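Local atomic coordinates of HTH-type transcriptional regulator Rv1985c/MT2039 (Mycobacterium tuberculosis, PDB entry 3ISP), a protein that probably activates expression of the exporter LysE and represses its own gene, acting as a homodimeric DNA-binding transcription regulator of the LysR family. Residues R156-G161 with R280-V285; Q175-D180 with K189-A194; A230-L235 with A246-D251; G238-K243 with G252-V257. One frame throughout, in Å; residues are numbered along the deposited sequence.

Contact 1 of 4, residues R156-G161 with R280-V285; sequences RVHPLG and RITDTV
His158 and Leu160 meet Thr282 and Val285 in a strand-on-helix contact, in which helix 276-288 packs on the face of the mixed sheet in the LysR substrate-binding domain. Two separate side-chain pairs carry it. The first is a CH-pi contact. The methyl of Thr282, CG2, sits over the middle of one face of the His158 imidazole. It is 4.0 Å from the ring centroid and only 12° off the ring normal. The nearest ring atom is His158 CE1, at 3.9 Å from Thr282 CG2. The two side chains cross at about a right angle, with the methyl addressing the flat of the ring. The Thr282 rotamer explains this: CG2 lies anti to the backbone N and faces the strand, while OG1 lies beside the N (chi1 -60°). The hydroxyl is thereby left to other partners, and hydrogen-bonds to Trp268 NE1 and Ile278 O. The second pair is apolar. One branch of Leu160, CD2, rests against Val285 CG1 at 3.9 Å. The two side chains meet at a slant. His158 and Leu160 are alternate residues of the strand, so both bring their side chains to the same sheet face. Thr282 and Val285 are three apart, about one helical turn. The next strand, 255-271, completes the setting. Its Trp268 meets the His158 ring with planes about 35° apart, touches Leu160 and Val285, and pairs with the His158 backbone, so that this indole lies among all four side chains between the helix and the two antiparallel strands.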
loop_
_atom_site.group_PDB
_atom_site.type_symbol
_atom_site.label_atom_id
_atom_site.label_comp_id
_atom_site.label_asym_id
_atom_site.label_seq_id
_atom_site.Cartn_x
_atom_site.Cartn_y
_atom_site.Cartn_z
ATOM N N ARG A 156 0.887 -18.784 -21.021
ATOM C CA ARG A 156 0.461 -18.516 -22.397
ATOM C C ARG A 156 -0.775 -17.602 -22.430
ATOM O O ARG A 156 -1.635 -17.660 -21.544
ATOM C CB ARG A 156 0.120 -19.816 -23.126
ATOM C CG ARG A 156 1.299 -20.560 -23.665
ATOM C CD ARG A 156 0.862 -21.646 -24.638
ATOM N NE ARG A 156 1.795 -22.769 -24.634
ATOM C CZ ARG A 156 1.624 -23.871 -23.908
ATOM N NH1 ARG A 156 0.544 -24.005 -23.135
ATOM N NH2 ARG A 156 2.529 -24.838 -23.960
ATOM N N VAL A 157 -0.862 -16.783 -23.473
ATOM C CA VAL A 157 -1.966 -15.847 -23.648
ATOM C C VAL A 157 -2.854 -16.239 -24.823
ATOM O O VAL A 157 -2.362 -16.418 -25.940
ATOM C CB VAL A 157 -1.431 -14.447 -23.935
ATOM C CG1 VAL A 157 -2.553 -13.538 -24.372
ATOM C CG2 VAL A 157 -0.703 -13.893 -22.724
ATOM N N HIS A 158 -4.155 -16.363 -24.561
ATOM C CA HIS A 158 -5.162 -16.624 -25.598
ATOM C C HIS A 158 -6.206 -15.509 -25.699
ATOM O O HIS A 158 -6.884 -15.186 -24.720
ATOM C CB HIS A 158 -5.914 -17.912 -25.302
ATOM C CG HIS A 158 -5.051 -19.129 -25.267
ATOM N ND1 HIS A 158 -4.509 -19.623 -24.102
ATOM C CD2 HIS A 158 -4.657 -19.970 -26.252
ATOM C CE1 HIS A 158 -3.814 -20.712 -24.370
ATOM N NE2 HIS A 158 -3.893 -20.947 -25.666
ATOM N N PRO A 159 -6.369 -14.929 -26.893
ATOM C CA PRO A 159 -7.411 -13.910 -27.018
ATOM C C PRO A 159 -8.752 -14.590 -27.000
ATOM O O PRO A 159 -8.884 -15.706 -27.499
ATOM C CB PRO A 159 -7.143 -13.301 -28.390
ATOM C CG PRO A 159 -5.729 -13.704 -28.721
ATOM C CD PRO A 159 -5.565 -15.049 -28.116
ATOM N N LEU A 160 -9.742 -13.930 -26.413
ATOM C CA LEU A 160 -11.060 -14.522 -26.265
ATOM C C LEU A 160 -12.084 -13.767 -27.099
ATOM O O LEU A 160 -13.133 -14.313 -27.431
ATOM C CB LEU A 160 -11.467 -14.495 -24.801
ATOM C CG LEU A 160 -10.735 -15.472 -23.889
ATOM C CD1 LEU A 160 -11.007 -15.082 -22.452
ATOM C CD2 LEU A 160 -11.193 -16.887 -24.147
ATOM N N GLY A 161 -11.742 -12.524 -27.448
ATOM C CA GLY A 161 -12.658 -11.584 -28.067
ATOM C C GLY A 161 -12.729 -10.295 -27.262
ATOM O O GLY A 161 -11.960 -10.082 -26.342
ATOM N N ARG A 280 -7.826 -28.830 -22.122
ATOM C CA ARG A 280 -9.266 -29.053 -22.045
ATOM C C ARG A 280 -10.009 -27.857 -21.457
ATOM O O ARG A 280 -10.981 -27.387 -22.042
ATOM C CB ARG A 280 -9.581 -30.313 -21.247
ATOM C CG ARG A 280 -11.047 -30.476 -20.915
ATOM C CD ARG A 280 -11.272 -31.723 -20.090
ATOM N NE ARG A 280 -10.286 -32.756 -20.415
ATOM C CZ ARG A 280 -9.343 -33.180 -19.575
ATOM N NH1 ARG A 280 -9.268 -32.660 -18.345
ATOM N NH2 ARG A 280 -8.484 -34.122 -19.960
ATOM N N ILE A 281 -9.564 -27.379 -20.296
ATOM C CA ILE A 281 -10.137 -26.181 -19.696
ATOM C C ILE A 281 -10.083 -25.023 -20.698
ATOM O O ILE A 281 -11.065 -24.317 -20.888
ATOM C CB ILE A 281 -9.399 -25.783 -18.398
ATOM C CG1 ILE A 281 -9.499 -26.898 -17.359
ATOM C CG2 ILE A 281 -9.975 -24.510 -17.804
ATOM C CD1 ILE A 281 -10.696 -26.785 -16.464
ATOM N N THR A 282 -8.937 -24.849 -21.351
ATOM C CA THR A 282 -8.760 -23.789 -22.339
ATOM C C THR A 282 -9.790 -23.876 -23.462
ATOM O O THR A 282 -10.353 -22.865 -23.871
ATOM C CB THR A 282 -7.339 -23.794 -22.939
ATOM O OG1 THR A 282 -6.385 -23.597 -21.895
ATOM C CG2 THR A 282 -7.176 -22.673 -23.949
ATOM N N ASP A 283 -10.037 -25.082 -23.955
ATOM C CA ASP A 283 -11.027 -25.263 -25.006
ATOM C C ASP A 283 -12.373 -24.786 -24.546
ATOM O O ASP A 283 -13.080 -24.093 -25.272
ATOM C CB ASP A 283 -11.141 -26.725 -25.429
ATOM C CG ASP A 283 -10.096 -27.109 -26.437
ATOM O OD1 ASP A 283 -9.436 -26.180 -26.965
ATOM O OD2 ASP A 283 -9.929 -28.327 -26.693
ATOM N N THR A 284 -12.729 -25.176 -23.334
ATOM C CA THR A 284 -14.014 -24.816 -22.779
ATOM C C THR A 284 -14.136 -23.303 -22.583
ATOM O O THR A 284 -15.096 -22.690 -23.034
ATOM C CB THR A 284 -14.238 -25.564 -21.486
ATOM O OG1 THR A 284 -14.313 -26.959 -21.790
ATOM C CG2 THR A 284 -15.525 -25.111 -20.823
ATOM N N VAL A 285 -13.152 -22.697 -21.935
ATOM C CA VAL A 285 -13.165 -21.264 -21.773
ATOM C C VAL A 285 -13.282 -20.567 -23.119
ATOM O O VAL A 285 -14.119 -19.703 -23.291
ATOM C CB VAL A 285 -11.930 -20.765 -21.005
ATOM C CG1 VAL A 285 -11.819 -19.248 -21.094
ATOM C CG2 VAL A 285 -11.997 -21.231 -19.552
#

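Contact 2 of 4, residues Q175-D180 with K189-A194; sequences QRHLSD and KAPSLA
The carbonyl oxygen of Pro191 accepts a backbone hydrogen bond from Trp237, and the same proline lays its CD over a face of the His177 ring. The contact belongs to the LysR substrate-binding domain, whose fold is related to that of the periplasmic binding proteins. Here the end of helix 171-177 meets the loop that leads on towards helix 201-210. Pro191 CD stands 3.8 Å from the centroid of the His177 imidazole, 15° off the ring normal. This is a CH-pi contact, displaced towards the rim on the ND1 side. The two side chains cross at about a right angle. His177 CG is anti to its own carbonyl carbon (chi1 -56°), which turns the imidazole towards the loop. The opposite face of the ring is covered by CG of the preceding Arg176. The arginine then turns about its CB-CG bond (chi2 59°) and carries its guanidinium past the imidazole, with His177 CE1 over one guanidinium face. The imidazole is thus sandwiched between Pro191 CD and Arg176 CG. Phe173, one turn earlier in the helix, meets the His177 ring and also touches Leu178, Ala190 and Pro191. Pro191 also packs on Arg94 of the second subunit. Beside the ring contact, the rest is aliphatic. The Ala190 methyl is shared by two neighbours: His177 CB lies 3.6 Å from Ala190 CB, and Leu178 CD2 approaches the same Ala190 CB at 3.9 Å.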
loop_
_atom_site.group_PDB
_atom_site.type_symbol
_atom_site.label_atom_id
_atom_site.label_comp_id
_atom_site.label_asym_id
_atom_site.label_seq_id
_atom_site.Cartn_x
_atom_site.Cartn_y
_atom_site.Cartn_z
ATOM N N GLN A 175 -34.449 11.355 -17.184
ATOM C CA GLN A 175 -35.338 12.498 -16.955
ATOM C C GLN A 175 -34.710 13.504 -15.999
ATOM O O GLN A 175 -34.545 14.675 -16.335
ATOM C CB GLN A 175 -36.704 12.067 -16.405
ATOM C CG GLN A 175 -37.796 11.764 -17.456
ATOM C CD GLN A 175 -38.198 12.989 -18.287
ATOM O OE1 GLN A 175 -39.362 13.417 -18.276
ATOM N NE2 GLN A 175 -37.230 13.558 -19.013
ATOM N N ARG A 176 -34.351 13.053 -14.807
ATOM C CA ARG A 176 -33.885 13.986 -13.797
ATOM C C ARG A 176 -32.546 14.629 -14.172
ATOM O O ARG A 176 -32.335 15.813 -13.931
ATOM C CB ARG A 176 -33.841 13.319 -12.407
ATOM C CG ARG A 176 -33.297 14.201 -11.265
ATOM C CD ARG A 176 -34.120 15.483 -11.066
ATOM N NE ARG A 176 -33.423 16.489 -10.255
ATOM C CZ ARG A 176 -32.312 17.126 -10.639
ATOM N NH1 ARG A 176 -31.755 16.854 -11.813
ATOM N NH2 ARG A 176 -31.741 18.028 -9.847
ATOM N N HIS A 177 -31.649 13.868 -14.787
ATOM C CA HIS A 177 -30.268 14.328 -14.915
ATOM C C HIS A 177 -29.774 14.503 -16.347
ATOM O O HIS A 177 -28.819 15.240 -16.591
ATOM C CB HIS A 177 -29.330 13.403 -14.145
ATOM C CG HIS A 177 -29.684 13.259 -12.695
ATOM N ND1 HIS A 177 -29.318 14.188 -11.744
ATOM C CD2 HIS A 177 -30.368 12.293 -12.034
ATOM C CE1 HIS A 177 -29.762 13.799 -10.563
ATOM N NE2 HIS A 177 -30.403 12.654 -10.711
ATOM N N LEU A 178 -30.426 13.833 -17.288
ATOM C CA LEU A 178 -30.000 13.894 -18.686
ATOM C C LEU A 178 -31.179 14.146 -19.612
ATOM O O LEU A 178 -31.317 13.503 -20.657
ATOM C CB LEU A 178 -29.289 12.600 -19.078
ATOM C CG LEU A 178 -28.180 12.223 -18.103
ATOM C CD1 LEU A 178 -27.717 10.814 -18.371
ATOM C CD2 LEU A 178 -27.040 13.219 -18.204
ATOM N N SER A 179 -32.039 15.077 -19.213
ATOM C CA SER A 179 -33.181 15.446 -20.032
ATOM C C SER A 179 -32.670 16.055 -21.331
ATOM O O SER A 179 -33.179 15.759 -22.414
ATOM C CB SER A 179 -34.083 16.429 -19.280
ATOM O OG SER A 179 -33.313 17.394 -18.575
ATOM N N ASP A 180 -31.638 16.885 -21.222
ATOM C CA ASP A 180 -31.099 17.568 -22.388
ATOM C C ASP A 180 -29.982 16.794 -23.068
ATOM O O ASP A 180 -29.301 17.325 -23.940
ATOM C CB ASP A 180 -30.634 18.975 -22.020
ATOM C CG ASP A 180 -31.775 19.974 -22.021
ATOM O OD1 ASP A 180 -32.864 19.611 -22.520
ATOM O OD2 ASP A 180 -31.588 21.112 -21.527
ATOM N N LYS A 189 -22.639 16.916 -13.651
ATOM C CA LYS A 189 -23.613 16.998 -12.566
ATOM C C LYS A 189 -24.344 15.681 -12.290
ATOM O O LYS A 189 -24.579 15.329 -11.137
ATOM C CB LYS A 189 -24.610 18.133 -12.810
ATOM C CG LYS A 189 -23.962 19.505 -12.858
ATOM C CD LYS A 189 -24.994 20.615 -12.724
ATOM C CE LYS A 189 -25.993 20.586 -13.871
ATOM N NZ LYS A 189 -27.147 21.506 -13.631
ATOM N N ALA A 190 -24.701 14.956 -13.342
ATOM C CA ALA A 190 -25.369 13.671 -13.172
ATOM C C ALA A 190 -24.477 12.699 -12.399
ATOM O O ALA A 190 -23.288 12.571 -12.696
ATOM C CB ALA A 190 -25.755 13.081 -14.526
ATOM N N PRO A 191 -25.042 12.021 -11.390
ATOM C CA PRO A 191 -24.235 11.051 -10.645
ATOM C C PRO A 191 -23.825 9.863 -11.512
ATOM O O PRO A 191 -24.671 9.272 -12.177
ATOM C CB PRO A 191 -25.188 10.591 -9.532
ATOM C CG PRO A 191 -26.127 11.719 -9.363
ATOM C CD PRO A 191 -26.341 12.265 -10.744
ATOM N N SER A 192 -22.545 9.511 -11.509
ATOM C CA SER A 192 -22.126 8.277 -12.174
ATOM C C SER A 192 -21.941 7.153 -11.156
ATOM O O SER A 192 -21.866 7.392 -9.957
ATOM C CB SER A 192 -20.848 8.479 -12.998
ATOM O OG SER A 192 -19.713 8.604 -12.162
ATOM N N LEU A 193 -21.887 5.923 -11.644
ATOM C CA LEU A 193 -21.578 4.785 -10.799
ATOM C C LEU A 193 -20.135 4.311 -11.002
ATOM O O LEU A 193 -19.341 4.940 -11.706
ATOM C CB LEU A 193 -22.524 3.638 -11.114
ATOM C CG LEU A 193 -24.009 3.933 -11.032
ATOM C CD1 LEU A 193 -24.789 2.651 -11.250
ATOM C CD2 LEU A 193 -24.323 4.556 -9.685
ATOM N N ALA A 194 -19.822 3.182 -10.385
ATOM C CA ALA A 194 -18.502 2.587 -10.455
ATOM C C ALA A 194 -18.400 1.480 -9.410
ATOM O O ALA A 194 -19.057 1.538 -8.371
ATOM C CB ALA A 194 -17.427 3.632 -10.229
#

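Contact 3 of 4, residues A230-L235 with A246-D251; sequences AARAGL and ASPLAD
Arg232 reaches from the last turn of helix 224-232 to Pro248 and Asp251 on helix 242-251. The snug part of the contact is the arginine against the buried proline. Arg232 NH2 lies against the Pro248 ring, nearest to CG at 3.3 Å, and the two side chains cross at about a right angle. The loose part is on the exposed side. There Asp251 OD2 stands near the guanidinium plane, at its edge, but 3.9 Å from Arg232 NH2. This is a long salt bridge, and the guanidinium and carboxylate planes are 67° apart. The arginine chain is extended from CG to NE, and that length spans the gap between the helices. Just beyond Arg232, a Schellman motif with Gly234 as its C-prime residue ends the first helix. This turn packs on the second subunit, Ala233 on Asp115 and Leu235 on Gly118 of that chain. Asp251 OD2 also has a weak hydrogen bond to Ser253 OG, and Arg232 touches the same serine. Pro248 buries more surface here than Asp251 does. At this distance the attraction between the charges is probably modest, and the tilt between the planes does not suit a side-on, two-bond pairing.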
loop_
_atom_site.group_PDB
_atom_site.type_symbol
_atom_site.label_atom_id
_atom_site.label_comp_id
_atom_site.label_asym_id
_atom_site.label_seq_id
_atom_site.Cartn_x
_atom_site.Cartn_y
_atom_site.Cartn_z
ATOM N N ALA A 230 -28.171 -0.495 -8.018
ATOM C CA ALA A 230 -27.834 0.917 -8.095
ATOM C C ALA A 230 -28.399 1.551 -9.364
ATOM O O ALA A 230 -29.109 2.558 -9.302
ATOM C CB ALA A 230 -26.331 1.106 -8.031
ATOM N N ALA A 231 -28.078 0.964 -10.515
ATOM C CA ALA A 231 -28.512 1.532 -11.782
ATOM C C ALA A 231 -30.020 1.438 -11.901
ATOM O O ALA A 231 -30.675 2.408 -12.264
ATOM C CB ALA A 231 -27.843 0.842 -12.949
ATOM N N ARG A 232 -30.573 0.270 -11.598
ATOM C CA ARG A 232 -32.014 0.091 -11.675
ATOM C C ARG A 232 -32.747 1.077 -10.754
ATOM O O ARG A 232 -33.837 1.538 -11.074
ATOM C CB ARG A 232 -32.397 -1.346 -11.352
ATOM C CG ARG A 232 -32.363 -2.273 -12.546
ATOM C CD ARG A 232 -32.807 -3.679 -12.148
ATOM N NE ARG A 232 -32.700 -4.635 -13.248
ATOM C CZ ARG A 232 -33.578 -4.747 -14.245
ATOM N NH1 ARG A 232 -34.640 -3.955 -14.295
ATOM N NH2 ARG A 232 -33.388 -5.653 -15.200
ATOM N N ALA A 233 -32.124 1.405 -9.626
ATOM C CA ALA A 233 -32.658 2.349 -8.654
ATOM C C ALA A 233 -32.258 3.815 -8.926
ATOM O O ALA A 233 -32.164 4.628 -8.008
ATOM C CB ALA A 233 -32.226 1.938 -7.260
ATOM N N GLY A 234 -32.012 4.145 -10.184
ATOM C CA GLY A 234 -31.695 5.504 -10.574
ATOM C C GLY A 234 -30.617 6.267 -9.824
ATOM O O GLY A 234 -30.557 7.490 -9.912
ATOM N N LEU A 235 -29.751 5.570 -9.102
ATOM C CA LEU A 235 -28.644 6.240 -8.420
ATOM C C LEU A 235 -27.696 6.982 -9.363
ATOM O O LEU A 235 -27.166 8.041 -9.016
ATOM C CB LEU A 235 -27.847 5.243 -7.586
ATOM C CG LEU A 235 -28.194 5.186 -6.102
ATOM C CD1 LEU A 235 -27.209 4.284 -5.349
ATOM C CD2 LEU A 235 -28.189 6.597 -5.534
ATOM N N ALA A 246 -28.877 -5.968 -22.150
ATOM C CA ALA A 246 -29.775 -6.430 -23.194
ATOM C C ALA A 246 -31.183 -6.559 -22.660
ATOM O O ALA A 246 -32.135 -6.143 -23.307
ATOM C CB ALA A 246 -29.302 -7.763 -23.749
ATOM N N SER A 247 -31.309 -7.131 -21.470
ATOM C CA SER A 247 -32.622 -7.362 -20.883
ATOM C C SER A 247 -33.330 -6.071 -20.419
ATOM O O SER A 247 -34.471 -5.835 -20.804
ATOM C CB SER A 247 -32.539 -8.406 -19.758
ATOM O OG SER A 247 -33.778 -9.073 -19.577
ATOM N N PRO A 248 -32.664 -5.239 -19.587
ATOM C CA PRO A 248 -33.292 -3.978 -19.165
ATOM C C PRO A 248 -33.503 -2.984 -20.311
ATOM O O PRO A 248 -34.248 -2.012 -20.166
ATOM C CB PRO A 248 -32.292 -3.410 -18.148
ATOM C CG PRO A 248 -31.537 -4.566 -17.664
ATOM C CD PRO A 248 -31.426 -5.501 -18.833
ATOM N N LEU A 249 -32.852 -3.210 -21.440
ATOM C CA LEU A 249 -33.112 -2.364 -22.595
ATOM C C LEU A 249 -34.457 -2.755 -23.234
ATOM O O LEU A 249 -35.139 -1.924 -23.839
ATOM C CB LEU A 249 -31.957 -2.445 -23.600
ATOM C CG LEU A 249 -30.846 -1.382 -23.566
ATOM C CD1 LEU A 249 -30.981 -0.406 -22.416
ATOM C CD2 LEU A 249 -29.455 -2.032 -23.586
ATOM N N ALA A 250 -34.837 -4.020 -23.089
ATOM C CA ALA A 250 -36.114 -4.493 -23.606
ATOM C C ALA A 250 -37.230 -4.062 -22.662
ATOM O O ALA A 250 -38.117 -3.310 -23.050
ATOM C CB ALA A 250 -36.088 -6.014 -23.776
ATOM N N ASP A 251 -37.173 -4.556 -21.426
ATOM C CA ASP A 251 -37.950 -4.052 -20.282
ATOM C C ASP A 251 -38.355 -2.585 -20.327
ATOM O O ASP A 251 -39.404 -2.212 -19.825
ATOM C CB ASP A 251 -37.124 -4.217 -19.002
ATOM C CG ASP A 251 -37.369 -5.529 -18.314
ATOM O OD1 ASP A 251 -38.187 -6.320 -18.820
ATOM O OD2 ASP A 251 -36.745 -5.771 -17.261
#

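Contact 4 of 4, residues G238-K243 with G252-V257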
loop_
_atom_site.group_PDB
_atom_site.type_symbol
_atom_site.label_atom_id
_atom_site.label_comp_id
_atom_site.label_asym_id
_atom_site.label_seq_id
_atom_site.Cartn_x
_atom_site.Cartn_y
_atom_site.Cartn_z
ATOM N N GLY A 238 -23.828 4.107 -15.484
ATOM C CA GLY A 238 -22.635 3.284 -15.404
ATOM C C GLY A 238 -22.442 2.371 -16.605
ATOM O O GLY A 238 -23.373 2.139 -17.372
ATOM N N MET A 239 -21.232 1.846 -16.770
ATOM C CA MET A 239 -20.945 0.960 -17.892
ATOM C C MET A 239 -21.304 -0.504 -17.590
ATOM O O MET A 239 -20.836 -1.093 -16.607
ATOM C CB MET A 239 -19.479 1.085 -18.296
ATOM C CG MET A 239 -18.963 2.506 -18.365
ATOM S SD MET A 239 -19.495 3.412 -19.818
ATOM C CE MET A 239 -19.803 2.124 -21.002
ATOM N N PHE A 240 -22.117 -1.089 -18.457
ATOM C CA PHE A 240 -22.617 -2.445 -18.270
ATOM C C PHE A 240 -22.257 -3.363 -19.425
ATOM O O PHE A 240 -22.424 -3.009 -20.589
ATOM C CB PHE A 240 -24.143 -2.422 -18.158
ATOM C CG PHE A 240 -24.657 -2.132 -16.775
ATOM C CD1 PHE A 240 -25.219 -3.135 -16.010
ATOM C CD2 PHE A 240 -24.596 -0.858 -16.250
ATOM C CE1 PHE A 240 -25.708 -2.874 -14.735
ATOM C CE2 PHE A 240 -25.089 -0.593 -14.981
ATOM C CZ PHE A 240 -25.645 -1.605 -14.222
ATOM N N PRO A 241 -21.783 -4.569 -19.109
ATOM C CA PRO A 241 -21.600 -5.533 -20.192
ATOM C C PRO A 241 -22.901 -5.599 -20.960
ATOM O O PRO A 241 -23.944 -5.753 -20.342
ATOM C CB PRO A 241 -21.364 -6.849 -19.454
ATOM C CG PRO A 241 -20.785 -6.440 -18.158
ATOM C CD PRO A 241 -21.463 -5.140 -17.794
ATOM N N GLU A 242 -22.847 -5.468 -22.278
ATOM C CA GLU A 242 -24.063 -5.499 -23.071
ATOM C C GLU A 242 -24.941 -6.708 -22.803
ATOM O O GLU A 242 -26.151 -6.571 -22.762
ATOM C CB GLU A 242 -23.771 -5.386 -24.561
ATOM C CG GLU A 242 -25.020 -5.421 -25.402
ATOM C CD GLU A 242 -24.721 -5.559 -26.871
ATOM O OE1 GLU A 242 -23.940 -4.735 -27.386
ATOM O OE2 GLU A 242 -25.272 -6.487 -27.506
ATOM N N LYS A 243 -24.361 -7.887 -22.622
ATOM C CA LYS A 243 -25.182 -9.067 -22.346
ATOM C C LYS A 243 -26.159 -8.792 -21.197
ATOM O O LYS A 243 -27.288 -9.293 -21.188
ATOM C CB LYS A 243 -24.320 -10.288 -22.012
ATOM C CG LYS A 243 -25.098 -11.611 -22.044
ATOM C CD LYS A 243 -24.253 -12.802 -21.600
ATOM C CE LYS A 243 -24.936 -14.137 -21.907
ATOM N NZ LYS A 243 -26.283 -14.287 -21.269
ATOM N N GLY A 252 -37.492 -1.745 -20.876
ATOM C CA GLY A 252 -37.641 -0.318 -20.705
ATOM C C GLY A 252 -36.933 0.101 -19.431
ATOM O O GLY A 252 -36.688 1.282 -19.215
ATOM N N SER A 253 -36.584 -0.877 -18.598
ATOM C CA SER A 253 -35.927 -0.614 -17.319
ATOM C C SER A 253 -34.627 0.208 -17.424
ATOM O O SER A 253 -34.343 1.020 -16.538
ATOM C CB SER A 253 -35.649 -1.923 -16.583
ATOM O OG SER A 253 -36.719 -2.834 -16.734
ATOM N N PHE A 254 -33.836 -0.019 -18.480
ATOM C CA PHE A 254 -32.648 0.786 -18.756
ATOM C C PHE A 254 -32.797 1.548 -20.058
ATOM O O PHE A 254 -33.483 1.090 -20.961
ATOM C CB PHE A 254 -31.408 -0.093 -18.909
ATOM C CG PHE A 254 -30.778 -0.507 -17.622
ATOM C CD1 PHE A 254 -31.012 0.191 -16.456
ATOM C CD2 PHE A 254 -29.913 -1.581 -17.592
ATOM C CE1 PHE A 254 -30.422 -0.203 -15.271
ATOM C CE2 PHE A 254 -29.318 -1.978 -16.422
ATOM C CZ PHE A 254 -29.572 -1.289 -15.259
ATOM N N VAL A 255 -32.119 2.688 -20.170
ATOM C CA VAL A 255 -31.915 3.329 -21.469
ATOM C C VAL A 255 -30.466 3.786 -21.683
ATOM O O VAL A 255 -29.820 4.302 -20.763
ATOM C CB VAL A 255 -32.832 4.557 -21.673
ATOM C CG1 VAL A 255 -34.286 4.134 -21.727
ATOM C CG2 VAL A 255 -32.584 5.594 -20.586
ATOM N N ARG A 256 -29.961 3.620 -22.906
ATOM C CA ARG A 256 -28.642 4.143 -23.233
ATOM C C ARG A 256 -28.573 5.645 -23.025
ATOM O O ARG A 256 -29.326 6.390 -23.623
ATOM C CB ARG A 256 -28.250 3.811 -24.670
ATOM C CG ARG A 256 -27.840 2.370 -24.885
ATOM C CD ARG A 256 -27.252 2.167 -26.275
ATOM N NE ARG A 256 -25.939 2.793 -26.429
ATOM C CZ ARG A 256 -25.007 2.363 -27.278
ATOM N NH1 ARG A 256 -25.247 1.305 -28.039
ATOM N NH2 ARG A 256 -23.838 2.984 -27.368
ATOM N N VAL A 257 -27.651 6.058 -22.168
ATOM C CA VAL A 257 -27.336 7.450 -21.889
ATOM C C VAL A 257 -26.763 8.185 -23.102
ATOM O O VAL A 257 -26.939 9.393 -23.258
ATOM C CB VAL A 257 -26.309 7.495 -20.747
ATOM C CG1 VAL A 257 -25.376 8.706 -20.859
ATOM C CG2 VAL A 257 -27.027 7.425 -19.401
#
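The Phe240 ring receives the edge of Phe254 over one of its faces, and at its own edge, in plane, lies the carbonyl oxygen of Gly238. This is an edge-to-face aromatic pair. The ring centroids are 5.2 Å apart and the planes stand at 60°, so the T is tilted. Phe254 CE2 is 4.1 Å above the Phe240 plane, towards the rim rather than the centre. Phe240 CZ and Phe254 CZ are likewise 4.1 Å apart. Both phenylalanines carry CG anti to the carbonyl carbon (chi1 -84° for Phe240), and both point towards each other across the gap between strand 238-241 and the loop entering strand 255-271. Helix 242-251 links the two segments, beginning right after Pro241 at the N-cap position. Helix 224-232 closes the space from another direction. Its Ala231 touches both rings, and its Phe227 meets the Phe240 ring with planes about 40° apart. Pro248 and Leu249 lie against Phe254, while Val168 of strand 155-169 touches Phe240. The pair is therefore part of the hydrophobic core between the edge of the sheet and two helices. The contact is apolar. Its geometry probably places the slightly positive C-H edge of Phe254 against the pi cloud of Phe240, and the partly negative carbonyl oxygen of Gly238 near the Phe240 rim.

Overall arrangement
Contacts 2, 3 and 4 gather in one subdomain of the regulatory domain, and contact 1 lies in the other. Centres of contacts 1 and 2 are 38 Å apart. The long strands 155-169 and 255-271 run between the two groups, and contact 1 encloses the other three along the chain. In LysR relatives the effector cleft lies between these subdomains. Contacts 3 and 4 have centres 6 Å apart and share helix 242-251. Pro248 O probably accepts a hydrogen bond from Phe254 N (2.6 Å). Contact 2 touches both: Leu193 CD1 packs on Ala230 CB at 3.9 Å, and Leu178 CD1 on Val257 CG2 at 3.6 Å.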